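Local coordinates for isatin hydrolase (Ralstonia solanacearum, PDB 5NMP), which hydrolyses isatin, probably to isatinate, in a manganese-binding site as a member of the cyclase family, at residues A[71-74]-A[75-79]; A[99-103]-A[104-108]; A[151-154]-A[155-158]; A[217-221]-A[222-226]. All coordinates share one frame; numbering follows the deposited sequence.

How the interactions relate
Interaction 1 holds part of the metal site itself: His76, in the loop, binds manganese with His80 and Asp82 of the following strand 80-82. Interaction 4 comes close to this site, with the side chain of His220 about 4 Å from that of Asp82 and about 7 Å from the metal. Interaction 2 leans on interaction 4, where Asn105 ND2 lies 3.4 Å and Ile101 CG2 3.5 Å from Tyr225 OH, yet the side chain of Ile101 remains about 12 Å from the manganese. Interaction 3 lies across the chain's centre from interactions 2 and 4, with the side chain of Trp154 about 14 Å from the metal. Interactions 1 and 2 both reach the second subunit; 3 and 4 do not.

Interaction 1: residues A[71-74]-A[75-79]; sequences FSCG and EHTGT. With MN (manganese (II) ion), chain K.
Thr77 folds back on the end of strand 66-74 and takes the backbone N-H of Gly74 on its hydroxyl. This bond, Gly74 N to Thr77 OG1, is 2.8 Å long with an N-H...O angle of 147°. The hydroxyl gets there because OG1 lies beside Thr77's own backbone N and opposite its carbonyl carbon (chi1 -63°), which leaves the methyl beside the carbonyl carbon. Both branches meet the strand: OG1 lies 3.6 Å from Cys73 CB, and CG2 lies 3.9 Å from the same carbon. This is the tight part of the turn. The looser part is where His76 and Glu75 point away from the strand and meet Gly74 little, although every touching residue is buried and neither part is a solvent side. His76 turns toward the ligand pocket, where its ND1 binds manganese at 2.1 Å beside a bound succinate that probably came from the crystallisation liquor. Its NE2 is hydrogen-bonded to Ser254 OG, so both ring nitrogens are held, which should restrict the ring's rotation. Glu75 extends from the turn and shares that serine through OE1, while OE2 bonds Asn69 ND2 of the second subunit. His76 to Thr79 open the HxGTHxDxPxH signature of the cyclase family, and His80 and Asp82, further along it, bind the same metal. Positive phi at Gly78 (60°) lets the chain swing on toward strand 80-82. Strand 66-74 pairs with 52-60 in its own chain and with a strand of the second subunit, so the metal loop joins the intersubunit sheet to the main mixed sheet.

Interaction 2: residues A[99-103]-A[104-108]; sequences DTIAP and ENFVA
Asn105 sets CG beside its own backbone N and opposite its carbonyl carbon (chi1 -59°), and this folds the amide back over the turn to Ala102. Its ND2 reaches Ala102 O at 2.9 Å, on a bent path with an N-H...O angle of 130° and the carbonyl oxygen tilted out of the amide plane. The backbone N of Asn105 bonds the same oxygen, also at 2.9 Å but almost straight (168°). One carbonyl is therefore gripped twice by one residue. The next step of the 3-10 turn follows, Phe106 N to Pro103 O at 3.1 Å, with the donor standing above the carbonyl plane. Phe106 sends its ring back along the preceding loop, bringing CE1 to 3.9 Å from Ile101 CG2 and, more loosely, CD2 to 4.4 Å from Pro103 CB. The same Ile101 methyl lies 3.7 Å from Asn105 ND2, the two side chains crossing at about a right angle. On the exposed flank, Glu104 bends at its second torsion, so that OE1 rests 3.4 Å from Ala102 CB, with its chain alongside the Pro103 ring. The turn leads into strand 107-114, an inner strand of the main sheet, and the backbone O of Asn105 accepts from His192 NE2. Pro103 packs on Val25 and Phe106 on Arg259, both of the second subunit. In chemical terms, polar and apolar contacts meet at Asn105: the Ala102 carbonyl oxygen takes two N-H groups from this residue, one from its backbone and one from its amide, which would restrain the amide's rotation while the Ile101 methyl packs against its nitrogen.

Interaction 3: residues A[151-154]-A[155-158]; sequences RTDW and SLRV
The guanidinium of Arg157 lies flat on the indole of Trp154, their planes only 2° apart and their centres 3.6 Å from each other. CZ stands over the six-membered ring, 3.6 Å from its centroid, in a cation-pi contact. One bond back along the chain from NE, CD sits over the five-membered ring, 3.5 Å from its centroid, as a CH-pi contact. Two parts of one arginine thus cover both rings on the same face. The side-chain conformations prepare this: Trp154 swings its indole opposite its backbone N (chi1 -161°), and Arg157 runs extended from CG to NE along the ring system. The backbone beneath is a 3-10 turn, closed by Arg157 N to Trp154 O at 3.0 Å and by a weak bond from Leu156 N to Asp153 O at 3.3 Å; the three-residue step brings the two side chains to the same flank. Ahead of the turn, Arg151 NE makes a salt bridge to Asp153 OD1 at 3.1 Å, with the oxygen in the plane of the guanidinium. Leu156 and Arg157 also touch a crystal neighbour. The polar rims of the stack are held as well. Trp154 NE1 bonds Phe164 O, Arg157 NH1 bonds Ala163 O, and NH2 forms a salt bridge with Glu123. The loop follows strand 147-151 and leads to helix 161-165. Flat stacking leaves the N-H groups of the guanidinium directed outward, so the arginine can engage the indole face, a carboxylate and a carbonyl together, and its charge is probably well compensated at this partly exposed position.

Interaction 4: residues A[217-221]-A[222-226]; sequences TLMHG and ANRYG
Met219 O and Arg224 N close a Schellman motif at the end of helix 214-221, where a beta-alpha-beta unit turns from its helix into strand 225-228. Arg224 N meets Met219 O at 2.7 Å, and Asn223 N meets His220 O at 3.1 Å; Asn223 is the C-prime residue, its positive phi (61°) reversing the chain. Met219 O also accepts from Ala222 N at 3.0 Å, and the two donors come from opposite faces of the carbonyl plane, so this oxygen is held on both sides. Side chains add to the turn. Met219 bends at its second and third torsions and lays its methyl CE 3.6 Å from Arg224 CB, the two side chains crossing at about a right angle. Arg224 curls back over the loop, and its NH1 donates to Ala222 O at 2.7 Å, nearly in the guanidinium plane. A further shell keeps these groups in place: Val191 O receives Arg224 NE, and Ile186 of helix 179-187 packs on both Met219 and Arg224. Beyond the turn, the backbone of Tyr225 pairs with Phe194 and that of Gly226 with Asp82, a manganese ligand, as the chain joins the main sheet between strands 193-195 and 80-82. The His220 side chain comes about 4 Å from that of Asp82, and its ring meets that of His216. The ring is tied to the strand entry through ND1, which donates to Arg224 O at 3.2 Å, almost straight at 165°, with the oxygen in the ring plane.

Interaction 1: residues A[71-74]-A[75-79]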
loop_
_atom_site.group_PDB
_atom_site.type_symbol
_atom_site.label_atom_id
_atom_site.label_comp_id
_atom_site.label_asym_id
_atom_site.label_seq_id
_atom_site.Cartn_x
_atom_site.Cartn_y
_atom_site.Cartn_z
ATOM N N PHE A 71 -15.242 -5.520 3.283
ATOM C CA PHE A 71 -15.510 -4.410 2.371
ATOM C C PHE A 71 -15.525 -4.832 0.908
ATOM O O PHE A 71 -15.022 -5.895 0.540
ATOM C CB PHE A 71 -14.494 -3.275 2.576
ATOM C CG PHE A 71 -13.093 -3.607 2.130
ATOM C CD1 PHE A 71 -12.632 -3.196 0.887
ATOM C CD2 PHE A 71 -12.229 -4.304 2.962
ATOM C CE1 PHE A 71 -11.342 -3.486 0.477
ATOM C CE2 PHE A 71 -10.936 -4.598 2.558
ATOM C CZ PHE A 71 -10.493 -4.189 1.313
ATOM N N SER A 72 -16.127 -3.986 0.082
ATOM C CA SER A 72 -16.177 -4.211 -1.353
ATOM C C SER A 72 -16.049 -2.885 -2.087
ATOM O O SER A 72 -16.552 -1.859 -1.628
ATOM C CB SER A 72 -17.471 -4.921 -1.749
ATOM O OG SER A 72 -18.609 -4.202 -1.310
ATOM N N CYS A 73 -15.359 -2.913 -3.221
ATOM C CA CYS A 73 -15.189 -1.733 -4.057
ATOM C C CYS A 73 -14.627 -2.143 -5.412
ATOM O O CYS A 73 -14.680 -3.317 -5.784
ATOM C CB CYS A 73 -14.270 -0.709 -3.384
ATOM S SG CYS A 73 -12.592 -1.295 -3.061
ATOM N N GLY A 74 -14.096 -1.176 -6.150
ATOM C CA GLY A 74 -13.486 -1.460 -7.433
ATOM C C GLY A 74 -11.994 -1.229 -7.379
ATOM O O GLY A 74 -11.493 -0.590 -6.454
ATOM N N GLU A 75 -11.278 -1.762 -8.363
ATOM C CA GLU A 75 -9.853 -1.498 -8.498
ATOM C C GLU A 75 -9.602 0.003 -8.599
ATOM O O GLU A 75 -8.593 0.506 -8.120
ATOM C CB GLU A 75 -9.285 -2.204 -9.731
ATOM C CG GLU A 75 -9.345 -3.718 -9.678
ATOM C CD GLU A 75 -8.940 -4.362 -10.994
ATOM O OE1 GLU A 75 -9.141 -3.733 -12.053
ATOM O OE2 GLU A 75 -8.418 -5.496 -10.971
ATOM N N HIS A 76 -10.534 0.713 -9.223
ATOM C CA HIS A 76 -10.391 2.144 -9.441
ATOM C C HIS A 76 -11.316 2.938 -8.520
ATOM O O HIS A 76 -12.180 3.691 -8.973
ATOM C CB HIS A 76 -10.655 2.475 -10.909
ATOM C CG HIS A 76 -9.691 1.819 -11.847
ATOM N ND1 HIS A 76 -8.668 2.505 -12.465
ATOM C CD2 HIS A 76 -9.579 0.531 -12.253
ATOM C CE1 HIS A 76 -7.975 1.673 -13.222
ATOM N NE2 HIS A 76 -8.507 0.468 -13.110
ATOM N N THR A 77 -11.107 2.755 -7.220
ATOM C CA THR A 77 -11.900 3.403 -6.187
ATOM C C THR A 77 -11.012 4.311 -5.344
ATOM O O THR A 77 -9.963 3.883 -4.868
ATOM C CB THR A 77 -12.590 2.362 -5.276
ATOM O OG1 THR A 77 -13.515 1.584 -6.047
ATOM C CG2 THR A 77 -13.329 3.042 -4.129
ATOM N N GLY A 78 -11.428 5.562 -5.171
ATOM C CA GLY A 78 -10.692 6.508 -4.349
ATOM C C GLY A 78 -9.279 6.774 -4.828
ATOM O O GLY A 78 -9.001 6.748 -6.028
ATOM N N THR A 79 -8.384 7.043 -3.885
ATOM C CA THR A 79 -6.970 7.176 -4.205
ATOM C C THR A 79 -6.452 5.848 -4.736
ATOM O O THR A 79 -6.256 4.905 -3.968
ATOM C CB THR A 79 -6.144 7.589 -2.976
ATOM O OG1 THR A 79 -6.701 8.771 -2.395
ATOM C CG2 THR A 79 -4.702 7.855 -3.363
HETATM MN MN MN K . -8.223 4.556 -12.602
#

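Interaction 2: residues A[99-103]-A[104-108]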
loop_
_atom_site.group_PDB
_atom_site.type_symbol
_atom_site.label_atom_id
_atom_site.label_comp_id
_atom_site.label_asym_id
_atom_site.label_seq_id
_atom_site.Cartn_x
_atom_site.Cartn_y
_atom_site.Cartn_z
ATOM N N ASP A 99 0.066 -7.089 -10.105
ATOM C CA ASP A 99 0.718 -8.245 -9.507
ATOM C C ASP A 99 1.996 -8.642 -10.251
ATOM O O ASP A 99 2.770 -9.464 -9.761
ATOM C CB ASP A 99 -0.245 -9.434 -9.458
ATOM C CG ASP A 99 -0.728 -9.852 -10.838
ATOM O OD1 ASP A 99 -0.906 -8.963 -11.696
ATOM O OD2 ASP A 99 -0.930 -11.065 -11.066
ATOM N N THR A 100 2.222 -8.061 -11.429
ATOM C CA THR A 100 3.385 -8.433 -12.235
ATOM C C THR A 100 4.337 -7.274 -12.537
ATOM O O THR A 100 5.451 -7.503 -13.007
ATOM C CB THR A 100 2.958 -9.069 -13.578
ATOM O OG1 THR A 100 2.237 -8.110 -14.361
ATOM C CG2 THR A 100 2.087 -10.295 -13.341
ATOM N N ILE A 101 3.907 -6.041 -12.279
ATOM C CA ILE A 101 4.792 -4.885 -12.432
ATOM C C ILE A 101 6.004 -5.039 -11.523
ATOM O O ILE A 101 5.861 -5.398 -10.354
ATOM C CB ILE A 101 4.079 -3.555 -12.094
ATOM C CG1 ILE A 101 2.966 -3.260 -13.090
ATOM C CG2 ILE A 101 5.061 -2.393 -12.081
ATOM C CD1 ILE A 101 2.106 -2.086 -12.685
ATOM N N ALA A 102 7.194 -4.782 -12.061
ATOM C CA ALA A 102 8.423 -4.843 -11.272
ATOM C C ALA A 102 8.341 -3.936 -10.047
ATOM O O ALA A 102 8.105 -2.734 -10.181
ATOM C CB ALA A 102 9.621 -4.467 -12.127
ATOM N N PRO A 103 8.537 -4.516 -8.851
ATOM C CA PRO A 103 8.431 -3.847 -7.547
ATOM C C PRO A 103 9.233 -2.547 -7.451
ATOM O O PRO A 103 8.872 -1.664 -6.672
ATOM C CB PRO A 103 8.984 -4.895 -6.580
ATOM C CG PRO A 103 8.684 -6.190 -7.236
ATOM C CD PRO A 103 8.868 -5.944 -8.704
ATOM N N GLU A 104 10.297 -2.440 -8.241
ATOM C CA GLU A 104 11.129 -1.240 -8.277
ATOM C C GLU A 104 10.335 0.007 -8.664
ATOM O O GLU A 104 10.691 1.117 -8.273
ATOM C CB GLU A 104 12.297 -1.429 -9.253
ATOM C CG GLU A 104 13.353 -2.432 -8.801
ATOM C CD GLU A 104 12.930 -3.884 -8.984
ATOM O OE1 GLU A 104 12.046 -4.148 -9.826
ATOM O OE2 GLU A 104 13.484 -4.760 -8.285
ATOM N N ASN A 105 9.259 -0.179 -9.424
ATOM C CA ASN A 105 8.466 0.942 -9.923
ATOM C C ASN A 105 7.480 1.496 -8.901
ATOM O O ASN A 105 6.763 2.459 -9.183
ATOM C CB ASN A 105 7.700 0.534 -11.183
ATOM C CG ASN A 105 8.613 0.070 -12.293
ATOM O OD1 ASN A 105 9.364 0.859 -12.864
ATOM N ND2 ASN A 105 8.552 -1.218 -12.609
ATOM N N PHE A 106 7.439 0.889 -7.721
ATOM C CA PHE A 106 6.511 1.321 -6.681
ATOM C C PHE A 106 7.124 2.436 -5.834
ATOM O O PHE A 106 6.482 2.975 -4.931
ATOM C CB PHE A 106 6.106 0.139 -5.799
ATOM C CG PHE A 106 5.417 -0.970 -6.547
ATOM C CD1 PHE A 106 4.722 -0.710 -7.717
ATOM C CD2 PHE A 106 5.463 -2.271 -6.076
ATOM C CE1 PHE A 106 4.090 -1.729 -8.402
ATOM C CE2 PHE A 106 4.831 -3.295 -6.755
ATOM C CZ PHE A 106 4.144 -3.024 -7.919
ATOM N N VAL A 107 8.375 2.772 -6.134
ATOM C CA VAL A 107 9.073 3.867 -5.470
ATOM C C VAL A 107 9.758 4.745 -6.519
ATOM O O VAL A 107 10.434 4.240 -7.415
ATOM C CB VAL A 107 10.111 3.345 -4.445
ATOM C CG1 VAL A 107 9.410 2.751 -3.232
ATOM C CG2 VAL A 107 11.034 2.311 -5.080
ATOM N N ALA A 108 9.570 6.058 -6.412
ATOM C CA ALA A 108 10.081 6.990 -7.417
ATOM C C ALA A 108 10.024 8.442 -6.944
ATOM O O ALA A 108 9.171 8.804 -6.127
ATOM C CB ALA A 108 9.299 6.838 -8.723
#

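Interaction 3: residues A[151-154]-A[155-158]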
loop_
_atom_site.group_PDB
_atom_site.type_symbol
_atom_site.label_atom_id
_atom_site.label_comp_id
_atom_site.label_asym_id
_atom_site.label_seq_id
_atom_site.Cartn_x
_atom_site.Cartn_y
_atom_site.Cartn_z
ATOM N N ARG A 151 -0.971 19.345 -9.405
ATOM C CA ARG A 151 -1.711 19.965 -8.306
ATOM C C ARG A 151 -2.762 20.952 -8.803
ATOM O O ARG A 151 -2.446 21.900 -9.522
ATOM C CB ARG A 151 -0.768 20.685 -7.345
ATOM C CG ARG A 151 -1.516 21.391 -6.236
ATOM C CD ARG A 151 -0.645 22.330 -5.435
ATOM N NE ARG A 151 -1.466 23.129 -4.531
ATOM C CZ ARG A 151 -1.060 24.243 -3.933
ATOM N NH1 ARG A 151 0.168 24.702 -4.140
ATOM N NH2 ARG A 151 -1.888 24.901 -3.132
ATOM N N THR A 152 -4.011 20.734 -8.398
ATOM C CA THR A 152 -5.124 21.564 -8.844
ATOM C C THR A 152 -6.024 22.011 -7.694
ATOM O O THR A 152 -6.979 22.755 -7.910
ATOM C CB THR A 152 -5.992 20.817 -9.866
ATOM O OG1 THR A 152 -6.441 19.584 -9.290
ATOM C CG2 THR A 152 -5.203 20.523 -11.136
ATOM N N ASP A 153 -5.718 21.547 -6.483
ATOM C CA ASP A 153 -6.553 21.774 -5.296
ATOM C C ASP A 153 -7.966 21.211 -5.463
ATOM O O ASP A 153 -8.884 21.584 -4.734
ATOM C CB ASP A 153 -6.624 23.268 -4.949
ATOM C CG ASP A 153 -5.445 23.731 -4.110
ATOM O OD1 ASP A 153 -4.468 22.963 -3.972
ATOM O OD2 ASP A 153 -5.494 24.868 -3.592
ATOM N N TRP A 154 -8.128 20.297 -6.413
ATOM C CA TRP A 154 -9.421 19.679 -6.686
ATOM C C TRP A 154 -9.875 18.784 -5.534
ATOM O O TRP A 154 -11.069 18.540 -5.360
ATOM C CB TRP A 154 -9.354 18.868 -7.980
ATOM C CG TRP A 154 -10.689 18.575 -8.579
ATOM C CD1 TRP A 154 -11.474 17.484 -8.343
ATOM C CD2 TRP A 154 -11.400 19.386 -9.520
ATOM N NE1 TRP A 154 -12.633 17.567 -9.080
ATOM C CE2 TRP A 154 -12.610 18.726 -9.812
ATOM C CE3 TRP A 154 -11.129 20.607 -10.145
ATOM C CZ2 TRP A 154 -13.551 19.246 -10.702
ATOM C CZ3 TRP A 154 -12.063 21.123 -11.029
ATOM C CH2 TRP A 154 -13.258 20.442 -11.300
ATOM N N SER A 155 -8.915 18.304 -4.750
ATOM C CA SER A 155 -9.196 17.418 -3.625
ATOM C C SER A 155 -10.078 18.067 -2.558
ATOM O O SER A 155 -10.666 17.375 -1.728
ATOM C CB SER A 155 -7.886 16.946 -2.988
ATOM O OG SER A 155 -7.092 18.052 -2.591
ATOM N N LEU A 156 -10.169 19.393 -2.582
ATOM C CA LEU A 156 -10.982 20.113 -1.609
ATOM C C LEU A 156 -12.477 19.970 -1.900
ATOM O O LEU A 156 -13.318 20.361 -1.089
ATOM C CB LEU A 156 -10.593 21.593 -1.581
ATOM C CG LEU A 156 -9.146 21.919 -1.193
ATOM C CD1 LEU A 156 -8.902 23.423 -1.253
ATOM C CD2 LEU A 156 -8.817 21.368 0.189
ATOM N N ARG A 157 -12.802 19.405 -3.059
ATOM C CA ARG A 157 -14.191 19.207 -3.460
ATOM C C ARG A 157 -14.745 17.870 -2.970
ATOM O O ARG A 157 -15.902 17.543 -3.229
ATOM C CB ARG A 157 -14.324 19.279 -4.985
ATOM C CG ARG A 157 -14.023 20.634 -5.603
ATOM C CD ARG A 157 -13.778 20.480 -7.100
ATOM N NE ARG A 157 -13.537 21.751 -7.776
ATOM C CZ ARG A 157 -14.398 22.326 -8.610
ATOM N NH1 ARG A 157 -15.560 21.742 -8.876
ATOM N NH2 ARG A 157 -14.095 23.484 -9.182
ATOM N N VAL A 158 -13.917 17.105 -2.263
ATOM C CA VAL A 158 -14.250 15.728 -1.897
ATOM C C VAL A 158 -15.509 15.615 -1.024
ATOM O O VAL A 158 -16.187 14.589 -1.036
ATOM C CB VAL A 158 -13.056 15.047 -1.176
ATOM C CG1 VAL A 158 -12.902 15.570 0.246
ATOM C CG2 VAL A 158 -13.217 13.536 -1.183
#

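Interaction 4: residues A[217-221]-A[222-226]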
loop_
_atom_site.group_PDB
_atom_site.type_symbol
_atom_site.label_atom_id
_atom_site.label_comp_id
_atom_site.label_asym_id
_atom_site.label_seq_id
_atom_site.Cartn_x
_atom_site.Cartn_y
_atom_site.Cartn_z
ATOM N N THR A 217 -4.337 6.776 -22.998
ATOM C CA THR A 217 -3.921 6.087 -24.213
ATOM C C THR A 217 -2.405 6.025 -24.371
ATOM O O THR A 217 -1.850 4.962 -24.651
ATOM C CB THR A 217 -4.508 6.759 -25.472
ATOM O OG1 THR A 217 -5.937 6.792 -25.382
ATOM C CG2 THR A 217 -4.102 5.991 -26.716
ATOM N N LEU A 218 -1.740 7.161 -24.185
ATOM C CA LEU A 218 -0.317 7.252 -24.488
ATOM C C LEU A 218 0.573 6.811 -23.325
ATOM O O LEU A 218 1.606 6.180 -23.548
ATOM C CB LEU A 218 0.041 8.678 -24.918
ATOM C CG LEU A 218 -0.685 9.189 -26.172
ATOM C CD1 LEU A 218 -0.277 10.623 -26.509
ATOM C CD2 LEU A 218 -0.467 8.268 -27.372
ATOM N N MET A 219 0.183 7.129 -22.092
ATOM C CA MET A 219 0.988 6.737 -20.934
ATOM C C MET A 219 0.974 5.225 -20.756
ATOM O O MET A 219 2.027 4.600 -20.653
ATOM C CB MET A 219 0.497 7.419 -19.656
ATOM C CG MET A 219 0.660 8.932 -19.656
ATOM S SD MET A 219 2.340 9.476 -19.308
ATOM C CE MET A 219 2.525 8.829 -17.668
ATOM N N HIS A 220 -0.216 4.635 -20.728
ATOM C CA HIS A 220 -0.327 3.186 -20.618
ATOM C C HIS A 220 0.215 2.523 -21.881
ATOM O O HIS A 220 0.749 1.413 -21.832
ATOM C CB HIS A 220 -1.777 2.773 -20.364
ATOM C CG HIS A 220 -2.341 3.323 -19.093
ATOM N ND1 HIS A 220 -1.570 3.541 -17.968
ATOM C CD2 HIS A 220 -3.595 3.717 -18.766
ATOM C CE1 HIS A 220 -2.325 4.036 -17.007
ATOM N NE2 HIS A 220 -3.560 4.153 -17.464
ATOM N N GLY A 221 0.092 3.222 -23.008
ATOM C CA GLY A 221 0.607 2.736 -24.275
ATOM C C GLY A 221 2.123 2.732 -24.308
ATOM O O GLY A 221 2.735 2.061 -25.140
ATOM N N ALA A 222 2.731 3.489 -23.399
ATOM C CA ALA A 222 4.182 3.541 -23.291
ATOM C C ALA A 222 4.635 2.880 -21.997
ATOM O O ALA A 222 5.710 3.181 -21.477
ATOM C CB ALA A 222 4.675 4.978 -23.358
ATOM N N ASN A 223 3.792 1.990 -21.478
ATOM C CA ASN A 223 4.104 1.208 -20.284
ATOM C C ASN A 223 4.345 2.078 -19.041
ATOM O O ASN A 223 5.180 1.746 -18.200
ATOM C CB ASN A 223 5.318 0.309 -20.554
ATOM C CG ASN A 223 5.350 -0.925 -19.668
ATOM O OD1 ASN A 223 4.371 -1.254 -19.000
ATOM N ND2 ASN A 223 6.482 -1.622 -19.668
ATOM N N ARG A 224 3.607 3.185 -18.934
ATOM C CA ARG A 224 3.688 4.080 -17.774
ATOM C C ARG A 224 2.466 3.927 -16.870
ATOM O O ARG A 224 1.550 3.164 -17.178
ATOM C CB ARG A 224 3.808 5.543 -18.206
ATOM C CG ARG A 224 4.859 5.831 -19.253
ATOM C CD ARG A 224 6.249 5.585 -18.720
ATOM N NE ARG A 224 7.225 6.486 -19.327
ATOM C CZ ARG A 224 7.818 6.268 -20.495
ATOM N NH1 ARG A 224 7.534 5.177 -21.191
ATOM N NH2 ARG A 224 8.695 7.142 -20.967
ATOM N N TYR A 225 2.441 4.684 -15.775
ATOM C CA TYR A 225 1.424 4.501 -14.740
ATOM C C TYR A 225 0.669 5.786 -14.397
ATOM O O TYR A 225 1.071 6.881 -14.795
ATOM C CB TYR A 225 2.071 3.932 -13.472
ATOM C CG TYR A 225 3.106 2.863 -13.753
ATOM C CD1 TYR A 225 2.724 1.583 -14.135
ATOM C CD2 TYR A 225 4.463 3.136 -13.641
ATOM C CE1 TYR A 225 3.664 0.607 -14.397
ATOM C CE2 TYR A 225 5.409 2.166 -13.901
ATOM C CZ TYR A 225 5.004 0.902 -14.278
ATOM O OH TYR A 225 5.945 -0.068 -14.539
ATOM N N GLY A 226 -0.425 5.645 -13.652
ATOM C CA GLY A 226 -1.218 6.787 -13.232
ATOM C C GLY A 226 -1.639 6.749 -11.772
ATOM O O GLY A 226 -1.777 5.677 -11.178
#